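Local coordinates for protein Poly(beta-D-mannuronate) C5 epimerase (Pseudomonas syringae pv. tomato, PDB 4NK6) that converts beta-D-mannuronate to alpha-L-guluronate within the alginate polymer and, in a periplasmic complex, shields the nascent chain from degradation as it travels to the outer membrane, at residues Cys250-Asp255 and His274-Gly279; Val214-Tyr219 and Gly230-Trp235; Ile296-Glu301 and Arg324-Asn329; Pro31-Tyr36 and Ile281-Asp286. All blocks are in the same frame, centred on the assembly; numbering follows the deposited sequence.

Contacts 2, 1 and 3 follow one another along a right-handed parallel beta-helix. Contacts 1 and 3 join successive coils after strands of one sheet, whereas contact 2 joins two sheets across a corner. The centre of contact 1 is about 8 Å from that of contact 2 and about 10 Å from that of contact 3, and it touches both. The proposed proton acceptor, His-274, belongs to contact 1. In contact 3, the side chain of Ser-299 is about 4 Å from that of His-274; in contact 2, the side chain of Ser-217 is about 9 Å from that of His-274. Contact 4, in which residues 31-36 cover strand 281-283, lies away from this site and meets contact 2 through Tyr-36 and Trp-235.

Contact 1. Residues Cys250-Asp255 and His274-Gly279; sequences CYETRD and HDRSHG
Glu-252 and Arg-276 lie side by side and form a salt bridge in which one carboxylate oxygen takes both donors: Glu-252 OE2 is 3.1 Å from Arg-276 NE and 2.9 Å from Arg-276 NH1. Both bonds lie in the guanidinium plane and both reach the oxygen on its anti side; the carboxylate and guanidinium planes are 81° apart. The backbone N of Glu-252 is satisfied by Asp-275 O at 2.9 Å. Ser-277 OG works both ways, accepting from Thr-253 N at 3.0 Å and donating to His-274 O at 2.8 Å. Further along, Thr-253 O accepts from His-278 N, and His-278 O from Asp-255 N. These bonds join equivalent turns of successive coils in the right-handed parallel beta-helix, next to the proposed proton acceptor His-274. Its ND1 donates almost straight (176°) to Asp-275 OD1 at 2.9 Å, meeting the oxygen from above the carboxylate plane; OD1 also forms a salt bridge with Arg-300. The other oxygen, Asp-275 OD2, sits at the edge of the Tyr-251 ring, 3.2 Å from Tyr-251 CD2. His-278 NE2 finds its partner in Glu-231, while a water donates to both Asp-255 OD1 and Gly-279 O, 2.6 Å from each.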
loop_
_atom_site.group_PDB
_atom_site.type_symbol
_atom_site.label_atom_id
_atom_site.label_comp_id
_atom_site.label_asym_id
_atom_site.label_seq_id
_atom_site.Cartn_x
_atom_site.Cartn_y
_atom_site.Cartn_z
ATOM N N CYS A 250 -2.914 -3.743 -0.162
ATOM C CA CYS A 250 -3.634 -4.583 -1.108
ATOM C C CYS A 250 -3.685 -6.058 -0.702
ATOM O O CYS A 250 -2.900 -6.520 0.127
ATOM C CB CYS A 250 -3.124 -4.408 -2.546
ATOM S SG CYS A 250 -1.456 -5.013 -2.860
ATOM N N TYR A 251 -4.627 -6.778 -1.297
ATOM C CA TYR A 251 -4.887 -8.177 -0.987
ATOM C C TYR A 251 -5.262 -8.871 -2.284
ATOM O O TYR A 251 -6.191 -8.429 -2.971
ATOM C CB TYR A 251 -6.057 -8.267 0.008
ATOM C CG TYR A 251 -6.657 -9.655 0.205
ATOM C CD1 TYR A 251 -7.704 -10.105 -0.596
ATOM C CD2 TYR A 251 -6.200 -10.497 1.213
ATOM C CE1 TYR A 251 -8.265 -11.364 -0.416
ATOM C CE2 TYR A 251 -6.751 -11.766 1.406
ATOM C CZ TYR A 251 -7.786 -12.188 0.586
ATOM O OH TYR A 251 -8.340 -13.435 0.766
ATOM N N GLU A 252 -4.549 -9.946 -2.611
ATOM C CA GLU A 252 -4.757 -10.688 -3.851
ATOM C C GLU A 252 -4.952 -9.762 -5.060
ATOM O O GLU A 252 -5.931 -9.870 -5.801
ATOM C CB GLU A 252 -5.916 -11.676 -3.689
ATOM C CG GLU A 252 -5.569 -12.834 -2.762
ATOM C CD GLU A 252 -6.656 -13.886 -2.692
ATOM O OE1 GLU A 252 -7.596 -13.822 -3.514
ATOM O OE2 GLU A 252 -6.573 -14.774 -1.814
ATOM N N THR A 253 -4.002 -8.845 -5.229
ATOM C CA THR A 253 -4.066 -7.802 -6.246
ATOM C C THR A 253 -3.007 -8.073 -7.301
ATOM O O THR A 253 -1.938 -8.599 -6.986
ATOM C CB THR A 253 -3.852 -6.422 -5.585
ATOM O OG1 THR A 253 -4.992 -6.110 -4.780
ATOM C CG2 THR A 253 -3.652 -5.312 -6.613
ATOM N N ARG A 254 -3.298 -7.749 -8.559
ATOM C CA ARG A 254 -2.344 -8.024 -9.626
ATOM C C ARG A 254 -1.843 -6.765 -10.326
ATOM O O ARG A 254 -2.606 -5.829 -10.568
ATOM C CB ARG A 254 -2.947 -8.978 -10.661
ATOM C CG ARG A 254 -4.083 -8.365 -11.462
ATOM C CD ARG A 254 -4.484 -9.233 -12.644
ATOM N NE ARG A 254 -5.493 -8.570 -13.466
ATOM C CZ ARG A 254 -5.219 -7.763 -14.490
ATOM N NH1 ARG A 254 -3.958 -7.512 -14.836
ATOM N NH2 ARG A 254 -6.210 -7.208 -15.174
ATOM N N ASP A 255 -0.550 -6.749 -10.633
ATOM C CA ASP A 255 0.020 -5.780 -11.573
ATOM C C ASP A 255 -0.195 -4.320 -11.176
ATOM O O ASP A 255 -0.272 -3.440 -12.030
ATOM C CB ASP A 255 -0.553 -6.027 -12.965
ATOM C CG ASP A 255 -0.363 -7.464 -13.418
ATOM O OD1 ASP A 255 0.748 -8.004 -13.228
ATOM O OD2 ASP A 255 -1.324 -8.056 -13.945
ATOM N N HIS A 274 -0.053 -7.066 0.313
ATOM C CA HIS A 274 -0.266 -8.244 1.146
ATOM C C HIS A 274 -0.874 -9.406 0.379
ATOM O O HIS A 274 -1.472 -9.229 -0.691
ATOM C CB HIS A 274 -1.235 -7.899 2.295
ATOM C CG HIS A 274 -0.645 -8.045 3.667
ATOM N ND1 HIS A 274 -0.729 -9.215 4.393
ATOM C CD2 HIS A 274 0.017 -7.162 4.453
ATOM C CE1 HIS A 274 -0.133 -9.052 5.562
ATOM N NE2 HIS A 274 0.325 -7.815 5.625
ATOM N N ASP A 275 -0.729 -10.592 0.961
ATOM C CA ASP A 275 -1.590 -11.738 0.671
ATOM C C ASP A 275 -1.730 -12.119 -0.797
ATOM O O ASP A 275 -2.779 -11.898 -1.408
ATOM C CB ASP A 275 -2.981 -11.517 1.276
ATOM C CG ASP A 275 -2.988 -11.625 2.800
ATOM O OD1 ASP A 275 -1.909 -11.679 3.424
ATOM O OD2 ASP A 275 -4.081 -11.644 3.380
ATOM N N ARG A 276 -0.674 -12.710 -1.345
ATOM C CA ARG A 276 -0.711 -13.298 -2.678
ATOM C C ARG A 276 -0.968 -12.266 -3.783
ATOM O O ARG A 276 -1.514 -12.586 -4.824
ATOM C CB ARG A 276 -1.724 -14.459 -2.726
ATOM C CG ARG A 276 -1.442 -15.556 -1.677
ATOM C CD ARG A 276 -2.631 -16.518 -1.463
ATOM N NE ARG A 276 -3.811 -15.823 -0.939
ATOM C CZ ARG A 276 -3.955 -15.428 0.328
ATOM N NH1 ARG A 276 -5.063 -14.806 0.715
ATOM N NH2 ARG A 276 -3.000 -15.662 1.218
ATOM N N SER A 277 -0.577 -11.022 -3.545
ATOM C CA SER A 277 -0.537 -10.046 -4.622
ATOM C C SER A 277 0.726 -10.346 -5.437
ATOM O O SER A 277 1.658 -10.975 -4.929
ATOM C CB SER A 277 -0.515 -8.622 -4.054
ATOM O OG SER A 277 -1.696 -8.343 -3.300
ATOM N N HIS A 278 0.769 -9.917 -6.695
ATOM C CA HIS A 278 1.884 -10.281 -7.560
ATOM C C HIS A 278 2.023 -9.349 -8.767
ATOM O O HIS A 278 1.040 -8.783 -9.241
ATOM C CB HIS A 278 1.690 -11.718 -8.044
ATOM C CG HIS A 278 0.381 -11.933 -8.735
ATOM N ND1 HIS A 278 0.228 -11.787 -10.097
ATOM C CD2 HIS A 278 -0.846 -12.242 -8.249
ATOM C CE1 HIS A 278 -1.032 -12.019 -10.425
ATOM N NE2 HIS A 278 -1.705 -12.296 -9.321
ATOM N N GLY A 279 3.248 -9.214 -9.273
ATOM C CA GLY A 279 3.504 -8.396 -10.446
ATOM C C GLY A 279 3.455 -6.922 -10.097
ATOM O O GLY A 279 3.308 -6.076 -10.964
HETATM O O HOH W 1 3.032 -6.735 -13.448
#

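Contact 2. Residues Val214-Tyr219 and Gly230-Trp235; sequences VSISQY and GEPTGW
The peptide group between Ser-217 and Gln-218 receives the Pro-232 ring on one face, with Pro-232 CG standing almost directly above the carbonyl carbon, 3.7 Å from Ser-217 C. Pro-232 CD covers the neighbouring nitrogen, 3.8 Å from Gln-218 N. The Gln-218 carboxamide is held at its edges: Tyr-219 N lies in its plane on a lone pair of Gln-218 OE1 at 2.8 Å, and a water near the same plane accepts from Gln-218 NE2 at 3.2 Å. Gln-218 CG is anti to the backbone N (chi1 178°), and the bend at chi2 (57°) turns CD back. The contact spans a corner between two sheets of the parallel beta-helix, those of strands 215-217 and 233-236, whose connection carries helix 221-227. Ile-216 CG2 packs 3.8 Å from Pro-232 CG, the two side chains lying antiparallel alongside one another. The water at Gln-218 also donates to Glu-231 OE2 at 2.9 Å, bridging the two segments, whereas Glu-231 OE1 is engaged by His-278. Gly-230 O approaches Gln-218 NE2 to 3.6 Å.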
loop_
_atom_site.group_PDB
_atom_site.type_symbol
_atom_site.label_atom_id
_atom_site.label_comp_id
_atom_site.label_asym_id
_atom_site.label_seq_id
_atom_site.Cartn_x
_atom_site.Cartn_y
_atom_site.Cartn_z
ATOM N N VAL A 214 -6.082 3.442 1.827
ATOM C CA VAL A 214 -6.402 3.175 0.427
ATOM C C VAL A 214 -6.127 1.690 0.281
ATOM O O VAL A 214 -4.987 1.256 0.398
ATOM C CB VAL A 214 -5.507 3.980 -0.532
ATOM C CG1 VAL A 214 -5.689 3.504 -1.973
ATOM C CG2 VAL A 214 -5.784 5.476 -0.397
ATOM N N SER A 215 -7.180 0.909 0.081
ATOM C CA SER A 215 -7.068 -0.542 0.077
ATOM C C SER A 215 -7.605 -1.099 -1.223
ATOM O O SER A 215 -8.727 -0.793 -1.605
ATOM C CB SER A 215 -7.874 -1.154 1.236
ATOM O OG SER A 215 -7.355 -0.758 2.490
ATOM N N ILE A 216 -6.796 -1.926 -1.881
ATOM C CA ILE A 216 -7.162 -2.589 -3.128
ATOM C C ILE A 216 -7.321 -4.070 -2.792
ATOM O O ILE A 216 -6.398 -4.676 -2.277
ATOM C CB ILE A 216 -6.035 -2.429 -4.173
ATOM C CG1 ILE A 216 -5.563 -0.968 -4.231
ATOM C CG2 ILE A 216 -6.472 -2.935 -5.536
ATOM C CD1 ILE A 216 -6.641 0.014 -4.742
ATOM N N SER A 217 -8.470 -4.670 -3.079
ATOM C CA SER A 217 -8.712 -5.998 -2.527
ATOM C C SER A 217 -9.620 -6.907 -3.330
ATOM O O SER A 217 -10.719 -6.522 -3.730
ATOM C CB SER A 217 -9.283 -5.870 -1.103
ATOM O OG SER A 217 -9.435 -7.137 -0.480
ATOM N N GLN A 218 -9.169 -8.138 -3.533
ATOM C CA GLN A 218 -10.069 -9.185 -3.987
ATOM C C GLN A 218 -11.171 -9.358 -2.935
ATOM O O GLN A 218 -10.963 -9.047 -1.756
ATOM C CB GLN A 218 -9.282 -10.487 -4.180
ATOM C CG GLN A 218 -10.101 -11.703 -4.608
ATOM C CD GLN A 218 -10.875 -11.485 -5.912
ATOM O OE1 GLN A 218 -11.944 -10.879 -5.915
ATOM N NE2 GLN A 218 -10.337 -11.989 -7.016
ATOM N N TYR A 219 -12.339 -9.842 -3.350
ATOM C CA TYR A 219 -13.400 -10.183 -2.403
ATOM C C TYR A 219 -12.922 -11.269 -1.435
ATOM O O TYR A 219 -11.910 -11.932 -1.689
ATOM C CB TYR A 219 -14.640 -10.689 -3.141
ATOM C CG TYR A 219 -15.372 -9.637 -3.943
ATOM C CD1 TYR A 219 -16.199 -8.715 -3.317
ATOM C CD2 TYR A 219 -15.251 -9.578 -5.332
ATOM C CE1 TYR A 219 -16.875 -7.752 -4.042
ATOM C CE2 TYR A 219 -15.927 -8.619 -6.066
ATOM C CZ TYR A 219 -16.741 -7.710 -5.412
ATOM O OH TYR A 219 -17.421 -6.748 -6.122
ATOM N N GLY A 230 -11.991 -11.761 -10.883
ATOM C CA GLY A 230 -10.660 -11.418 -11.340
ATOM C C GLY A 230 -10.047 -10.434 -10.362
ATOM O O GLY A 230 -10.742 -9.639 -9.722
ATOM N N GLU A 231 -8.733 -10.484 -10.234
ATOM C CA GLU A 231 -8.069 -9.684 -9.222
ATOM C C GLU A 231 -8.083 -8.205 -9.615
ATOM O O GLU A 231 -7.977 -7.868 -10.799
ATOM C CB GLU A 231 -6.653 -10.218 -8.997
ATOM C CG GLU A 231 -6.657 -11.723 -8.748
ATOM C CD GLU A 231 -5.296 -12.289 -8.393
ATOM O OE1 GLU A 231 -4.315 -11.995 -9.105
ATOM O OE2 GLU A 231 -5.214 -13.043 -7.403
ATOM N N PRO A 232 -8.247 -7.316 -8.627
ATOM C CA PRO A 232 -8.304 -5.888 -8.954
ATOM C C PRO A 232 -6.939 -5.397 -9.432
ATOM O O PRO A 232 -5.935 -6.069 -9.193
ATOM C CB PRO A 232 -8.665 -5.237 -7.613
ATOM C CG PRO A 232 -8.104 -6.196 -6.575
ATOM C CD PRO A 232 -8.284 -7.568 -7.173
ATOM N N THR A 233 -6.905 -4.256 -10.111
ATOM C CA THR A 233 -5.640 -3.660 -10.528
ATOM C C THR A 233 -5.766 -2.140 -10.643
ATOM O O THR A 233 -6.818 -1.569 -10.328
ATOM C CB THR A 233 -5.151 -4.246 -11.850
ATOM O OG1 THR A 233 -3.778 -3.881 -12.059
ATOM C CG2 THR A 233 -6.015 -3.748 -13.023
ATOM N N GLY A 234 -4.694 -1.489 -11.088
ATOM C CA GLY A 234 -4.697 -0.048 -11.253
ATOM C C GLY A 234 -3.369 0.638 -10.994
ATOM O O GLY A 234 -2.330 -0.015 -10.886
ATOM N N TRP A 235 -3.402 1.966 -10.902
ATOM C CA TRP A 235 -2.191 2.750 -10.717
ATOM C C TRP A 235 -2.422 3.777 -9.640
ATOM O O TRP A 235 -3.521 4.307 -9.499
ATOM C CB TRP A 235 -1.825 3.560 -11.971
ATOM C CG TRP A 235 -1.642 2.839 -13.281
ATOM C CD1 TRP A 235 -1.538 1.493 -13.494
ATOM C CD2 TRP A 235 -1.535 3.460 -14.570
ATOM N NE1 TRP A 235 -1.374 1.239 -14.841
ATOM C CE2 TRP A 235 -1.370 2.428 -15.521
ATOM C CE3 TRP A 235 -1.560 4.789 -15.013
ATOM C CZ2 TRP A 235 -1.238 2.687 -16.890
ATOM C CZ3 TRP A 235 -1.428 5.045 -16.367
ATOM C CH2 TRP A 235 -1.268 3.998 -17.292
HETATM O O HOH W 2 -7.768 -13.804 -6.296
#

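Contact 3. Residues Ile296-Glu301 and Arg324-Asn329; sequences IIISRE and RNSVGN
Arg-300 and Arg-324 extend in a common direction from neighbouring coils of the right-handed parallel beta-helix, with Arg-300 NH2 only 3.6 Å from Arg-324 NE. Their guanidinium planes are 66° apart. This pairing of like charges is probably offset by Asp-407, whose OD2 forms salt bridges with both of these nitrogens and so probably draws the two arginines together. The extended Arg-324 chain carries CD past Ser-299, 3.8 Å from Ser-299 OG, to lie beside Arg-300 NH2. The backbones are also joined: Glu-301 N donates to Arg-324 O at 3.0 Å, and Arg-300 CA makes a C-H...O contact of 3.1 Å with that same Arg-324 O. Next to it, the Glu-301 carboxylate and the Asn-325 amide lie nearly parallel, with Glu-301 OE2 3.8 Å from Asn-325 ND2.

The contact borders the active site, for Ser-299 touches His-274, the proposed proton acceptor, and Arg-300 NH1 forms a salt bridge with Asp-275. A second shell sets the positions of the smaller polar groups. Asp-323 accepts a hydrogen bond from Ser-299 through OD2, and its backbone O pairs with Ser-326 OG, which also pairs with Val-302 N. Asn-329 is fixed at both ends of its amide, OD1 by Ser-305 N and ND2 by Val-302 O. Held this way, it meets Ile-298 tip to tip, Asn-329 ND2 lying 3.7 Å from Ile-298 CD1.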
loop_
_atom_site.group_PDB
_atom_site.type_symbol
_atom_site.label_atom_id
_atom_site.label_comp_id
_atom_site.label_asym_id
_atom_site.label_seq_id
_atom_site.Cartn_x
_atom_site.Cartn_y
_atom_site.Cartn_z
ATOM N N ILE A 296 8.183 0.446 3.677
ATOM C CA ILE A 296 7.638 -0.414 2.638
ATOM C C ILE A 296 7.720 -1.857 3.104
ATOM O O ILE A 296 8.780 -2.323 3.517
ATOM C CB ILE A 296 8.431 -0.260 1.314
ATOM C CG1 ILE A 296 8.380 1.189 0.804
ATOM C CG2 ILE A 296 7.917 -1.225 0.260
ATOM C CD1 ILE A 296 9.149 1.398 -0.512
ATOM N N ILE A 297 6.600 -2.569 3.061
ATOM C CA ILE A 297 6.610 -3.980 3.442
ATOM C C ILE A 297 5.674 -4.777 2.541
ATOM O O ILE A 297 4.523 -4.411 2.364
ATOM C CB ILE A 297 6.249 -4.208 4.958
ATOM C CG1 ILE A 297 6.060 -5.705 5.248
ATOM C CG2 ILE A 297 4.981 -3.426 5.359
ATOM C CD1 ILE A 297 5.859 -6.078 6.760
ATOM N N ILE A 298 6.176 -5.850 1.946
ATOM C CA ILE A 298 5.296 -6.792 1.274
ATOM C C ILE A 298 5.254 -8.057 2.124
ATOM O O ILE A 298 6.285 -8.515 2.621
ATOM C CB ILE A 298 5.736 -7.081 -0.172
ATOM C CG1 ILE A 298 7.071 -7.838 -0.212
ATOM C CG2 ILE A 298 5.852 -5.768 -0.963
ATOM C CD1 ILE A 298 7.564 -8.101 -1.636
ATOM N N SER A 299 4.055 -8.598 2.330
ATOM C CA SER A 299 3.895 -9.679 3.289
ATOM C C SER A 299 2.894 -10.728 2.841
ATOM O O SER A 299 1.794 -10.409 2.375
ATOM C CB SER A 299 3.488 -9.120 4.658
ATOM O OG SER A 299 3.284 -10.167 5.584
ATOM N N ARG A 300 3.304 -11.980 2.998
ATOM C CA ARG A 300 2.484 -13.165 2.733
ATOM C C ARG A 300 2.307 -13.469 1.259
ATOM O O ARG A 300 1.265 -13.177 0.659
ATOM C CB ARG A 300 1.139 -13.166 3.481
ATOM C CG ARG A 300 0.457 -14.545 3.424
ATOM C CD ARG A 300 -0.781 -14.655 4.307
ATOM N NE ARG A 300 -0.451 -14.682 5.728
ATOM C CZ ARG A 300 -0.765 -13.718 6.591
ATOM N NH1 ARG A 300 -1.438 -12.647 6.184
ATOM N NH2 ARG A 300 -0.424 -13.840 7.872
ATOM N N GLU A 301 3.340 -14.085 0.699
ATOM C CA GLU A 301 3.382 -14.470 -0.707
ATOM C C GLU A 301 3.106 -13.326 -1.658
ATOM O O GLU A 301 2.373 -13.476 -2.632
ATOM C CB GLU A 301 2.436 -15.641 -0.984
ATOM C CG GLU A 301 2.651 -16.809 -0.039
ATOM C CD GLU A 301 1.978 -18.059 -0.545
ATOM O OE1 GLU A 301 0.825 -18.312 -0.147
ATOM O OE2 GLU A 301 2.598 -18.771 -1.360
ATOM N N ARG A 324 7.042 -13.260 5.219
ATOM C CA ARG A 324 6.118 -14.394 5.078
ATOM C C ARG A 324 6.060 -14.993 3.671
ATOM O O ARG A 324 5.029 -14.927 2.992
ATOM C CB ARG A 324 4.711 -14.006 5.559
ATOM C CG ARG A 324 4.582 -13.937 7.085
ATOM C CD ARG A 324 3.220 -13.422 7.558
ATOM N NE ARG A 324 2.998 -13.700 8.981
ATOM C CZ ARG A 324 3.532 -12.993 9.977
ATOM N NH1 ARG A 324 4.324 -11.960 9.713
ATOM N NH2 ARG A 324 3.275 -13.319 11.241
ATOM N N ASN A 325 7.176 -15.574 3.243
ATOM C CA ASN A 325 7.220 -16.348 2.008
ATOM C C ASN A 325 6.876 -15.515 0.764
ATOM O O ASN A 325 6.203 -15.986 -0.160
ATOM C CB ASN A 325 6.324 -17.595 2.136
ATOM C CG ASN A 325 6.635 -18.650 1.095
ATOM O OD1 ASN A 325 7.747 -18.705 0.565
ATOM N ND2 ASN A 325 5.649 -19.503 0.798
ATOM N N SER A 326 7.348 -14.271 0.754
ATOM C CA SER A 326 7.254 -13.408 -0.417
ATOM C C SER A 326 8.497 -13.608 -1.276
ATOM O O SER A 326 9.599 -13.218 -0.877
ATOM C CB SER A 326 7.134 -11.943 0.011
ATOM O OG SER A 326 5.911 -11.717 0.692
ATOM N N VAL A 327 8.322 -14.220 -2.448
ATOM C CA VAL A 327 9.453 -14.734 -3.227
ATOM C C VAL A 327 9.462 -14.265 -4.689
ATOM O O VAL A 327 8.448 -13.810 -5.203
ATOM C CB VAL A 327 9.475 -16.295 -3.210
ATOM C CG1 VAL A 327 9.334 -16.822 -1.785
ATOM C CG2 VAL A 327 8.371 -16.867 -4.093
ATOM N N GLY A 328 10.613 -14.387 -5.353
ATOM C CA GLY A 328 10.722 -14.075 -6.769
ATOM C C GLY A 328 10.782 -12.584 -7.042
ATOM O O GLY A 328 10.549 -12.128 -8.172
ATOM N N ASN A 329 11.115 -11.818 -6.011
ATOM C CA ASN A 329 11.072 -10.365 -6.119
ATOM C C ASN A 329 12.408 -9.756 -6.475
ATOM O O ASN A 329 13.456 -10.348 -6.232
ATOM C CB ASN A 329 10.561 -9.754 -4.811
ATOM C CG ASN A 329 9.164 -10.216 -4.475
ATOM O OD1 ASN A 329 8.211 -9.852 -5.158
ATOM N ND2 ASN A 329 9.032 -11.033 -3.426
#

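Contact 4. Residues Pro31-Tyr36 and Ile281-Asp286; sequences PDLSGY and IIAEND
Strand 281-283 forms part of one sheet of the parallel beta-helix, and its outward side chains Ile-281 and Ala-283 are covered by the N-terminal loop 31-36. The interface is mostly apolar. Ile-281 takes the largest share: its CD1 touches two partners, 3.7 Å from Pro-31 CB and 3.6 Å from Tyr-36 OH. The tyrosine crosses the isoleucine at about a right angle. The Ile-281 CG2 branch, anti to the backbone N, instead faces Leu-33, with Leu-33 CD2 at 3.7 Å.

Leu-33 spreads its two methyls over the strand. While CD2 meets Ile-281, Leu-33 CD1 rests 3.7 Å from Ala-283 CB and 3.8 Å from Glu-284 OE2, touching the carboxylate end of the extended Glu-284 chain. Phe-306 and Phe-308 of strand 306-308 extend the apolar surface: both touch Pro-31, and Phe-308 also touches Leu-33. The loop keeps its shape through its own bonds: Tyr-36 N donates to Leu-33 O at 2.9 Å, closing a type I beta turn, and Asp-32 OD1 accepts from Ser-34 N in an Asx turn. Ile-282 points the other way, onto Ile-271 and Pro-273, giving the alternation of outward and inward residues found in the strands of a parallel beta-helix.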
loop_
_atom_site.group_PDB
_atom_site.type_symbol
_atom_site.label_atom_id
_atom_site.label_comp_id
_atom_site.label_asym_id
_atom_site.label_seq_id
_atom_site.Cartn_x
_atom_site.Cartn_y
_atom_site.Cartn_z
ATOM N N PRO A 31 10.856 -3.126 -15.195
ATOM C CA PRO A 31 9.720 -2.666 -15.996
ATOM C C PRO A 31 9.891 -1.211 -16.404
ATOM O O PRO A 31 10.390 -0.398 -15.620
ATOM C CB PRO A 31 8.534 -2.792 -15.029
ATOM C CG PRO A 31 8.955 -3.829 -14.050
ATOM C CD PRO A 31 10.434 -3.683 -13.897
ATOM N N ASP A 32 9.484 -0.900 -17.627
ATOM C CA ASP A 32 9.492 0.460 -18.136
ATOM C C ASP A 32 8.387 1.242 -17.422
ATOM O O ASP A 32 7.278 0.747 -17.279
ATOM C CB ASP A 32 9.275 0.417 -19.654
ATOM C CG ASP A 32 9.110 1.785 -20.265
ATOM O OD1 ASP A 32 9.654 2.763 -19.714
ATOM O OD2 ASP A 32 8.432 1.879 -21.308
ATOM N N LEU A 33 8.700 2.447 -16.952
ATOM C CA LEU A 33 7.738 3.250 -16.195
ATOM C C LEU A 33 7.169 4.403 -17.021
ATOM O O LEU A 33 6.276 5.127 -16.564
ATOM C CB LEU A 33 8.394 3.824 -14.938
ATOM C CG LEU A 33 9.045 2.842 -13.964
ATOM C CD1 LEU A 33 9.742 3.603 -12.845
ATOM C CD2 LEU A 33 8.007 1.886 -13.403
ATOM N N SER A 34 7.693 4.570 -18.231
ATOM C CA SER A 34 7.428 5.759 -19.037
ATOM C C SER A 34 5.965 5.952 -19.443
ATOM O O SER A 34 5.545 7.074 -19.731
ATOM C CB SER A 34 8.329 5.782 -20.277
ATOM O OG SER A 34 7.960 4.767 -21.192
ATOM N N GLY A 35 5.197 4.869 -19.476
ATOM C CA GLY A 35 3.775 4.962 -19.762
ATOM C C GLY A 35 2.882 5.286 -18.560
ATOM O O GLY A 35 1.682 5.510 -18.724
ATOM N N TYR A 36 3.445 5.320 -17.354
ATOM C CA TYR A 36 2.642 5.613 -16.157
ATOM C C TYR A 36 2.602 7.112 -15.840
ATOM O O TYR A 36 3.364 7.614 -15.004
ATOM C CB TYR A 36 3.129 4.797 -14.949
ATOM C CG TYR A 36 3.203 3.307 -15.227
ATOM C CD1 TYR A 36 2.155 2.642 -15.857
ATOM C CD2 TYR A 36 4.341 2.576 -14.905
ATOM C CE1 TYR A 36 2.232 1.279 -16.141
ATOM C CE2 TYR A 36 4.425 1.212 -15.179
ATOM C CZ TYR A 36 3.371 0.572 -15.791
ATOM O OH TYR A 36 3.459 -0.775 -16.059
ATOM N N ILE A 281 4.510 -3.166 -9.138
ATOM C CA ILE A 281 5.586 -2.262 -9.515
ATOM C C ILE A 281 5.590 -1.092 -8.540
ATOM O O ILE A 281 4.735 -0.204 -8.592
ATOM C CB ILE A 281 5.425 -1.758 -10.970
ATOM C CG1 ILE A 281 5.574 -2.919 -11.956
ATOM C CG2 ILE A 281 6.447 -0.661 -11.287
ATOM C CD1 ILE A 281 5.173 -2.576 -13.411
ATOM N N ILE A 282 6.543 -1.115 -7.622
ATOM C CA ILE A 282 6.648 -0.083 -6.610
ATOM C C ILE A 282 7.940 0.675 -6.854
ATOM O O ILE A 282 9.017 0.181 -6.519
ATOM C CB ILE A 282 6.645 -0.720 -5.216
ATOM C CG1 ILE A 282 5.341 -1.504 -5.013
ATOM C CG2 ILE A 282 6.790 0.347 -4.138
ATOM C CD1 ILE A 282 5.367 -2.451 -3.828
ATOM N N ALA A 283 7.838 1.869 -7.440
ATOM C CA ALA A 283 9.023 2.564 -7.950
ATOM C C ALA A 283 9.025 4.088 -7.767
ATOM O O ALA A 283 7.983 4.740 -7.859
ATOM C CB ALA A 283 9.222 2.227 -9.420
ATOM N N GLU A 284 10.211 4.647 -7.535
ATOM C CA GLU A 284 10.397 6.102 -7.483
ATOM C C GLU A 284 9.488 6.806 -6.483
ATOM O O GLU A 284 9.115 7.966 -6.684
ATOM C CB GLU A 284 10.261 6.718 -8.885
ATOM C CG GLU A 284 11.325 6.188 -9.831
ATOM C CD GLU A 284 11.302 6.833 -11.204
ATOM O OE1 GLU A 284 10.445 7.708 -11.467
ATOM O OE2 GLU A 284 12.157 6.447 -12.024
ATOM N N ASN A 285 9.133 6.098 -5.408
ATOM C CA ASN A 285 8.402 6.706 -4.308
ATOM C C ASN A 285 9.378 7.229 -3.262
ATOM O O ASN A 285 10.513 6.756 -3.169
ATOM C CB ASN A 285 7.431 5.704 -3.668
ATOM C CG ASN A 285 6.477 5.092 -4.681
ATOM O OD1 ASN A 285 5.546 5.748 -5.140
ATOM N ND2 ASN A 285 6.695 3.823 -5.017
ATOM N N ASP A 286 8.935 8.227 -2.508
ATOM C CA ASP A 286 9.667 8.749 -1.361
ATOM C C ASP A 286 8.794 8.455 -0.155
ATOM O O ASP A 286 7.691 8.990 -0.043
ATOM C CB ASP A 286 9.901 10.268 -1.509
ATOM C CG ASP A 286 10.707 10.863 -0.353
ATOM O OD1 ASP A 286 11.402 10.097 0.363
ATOM O OD2 ASP A 286 10.654 12.103 -0.162
#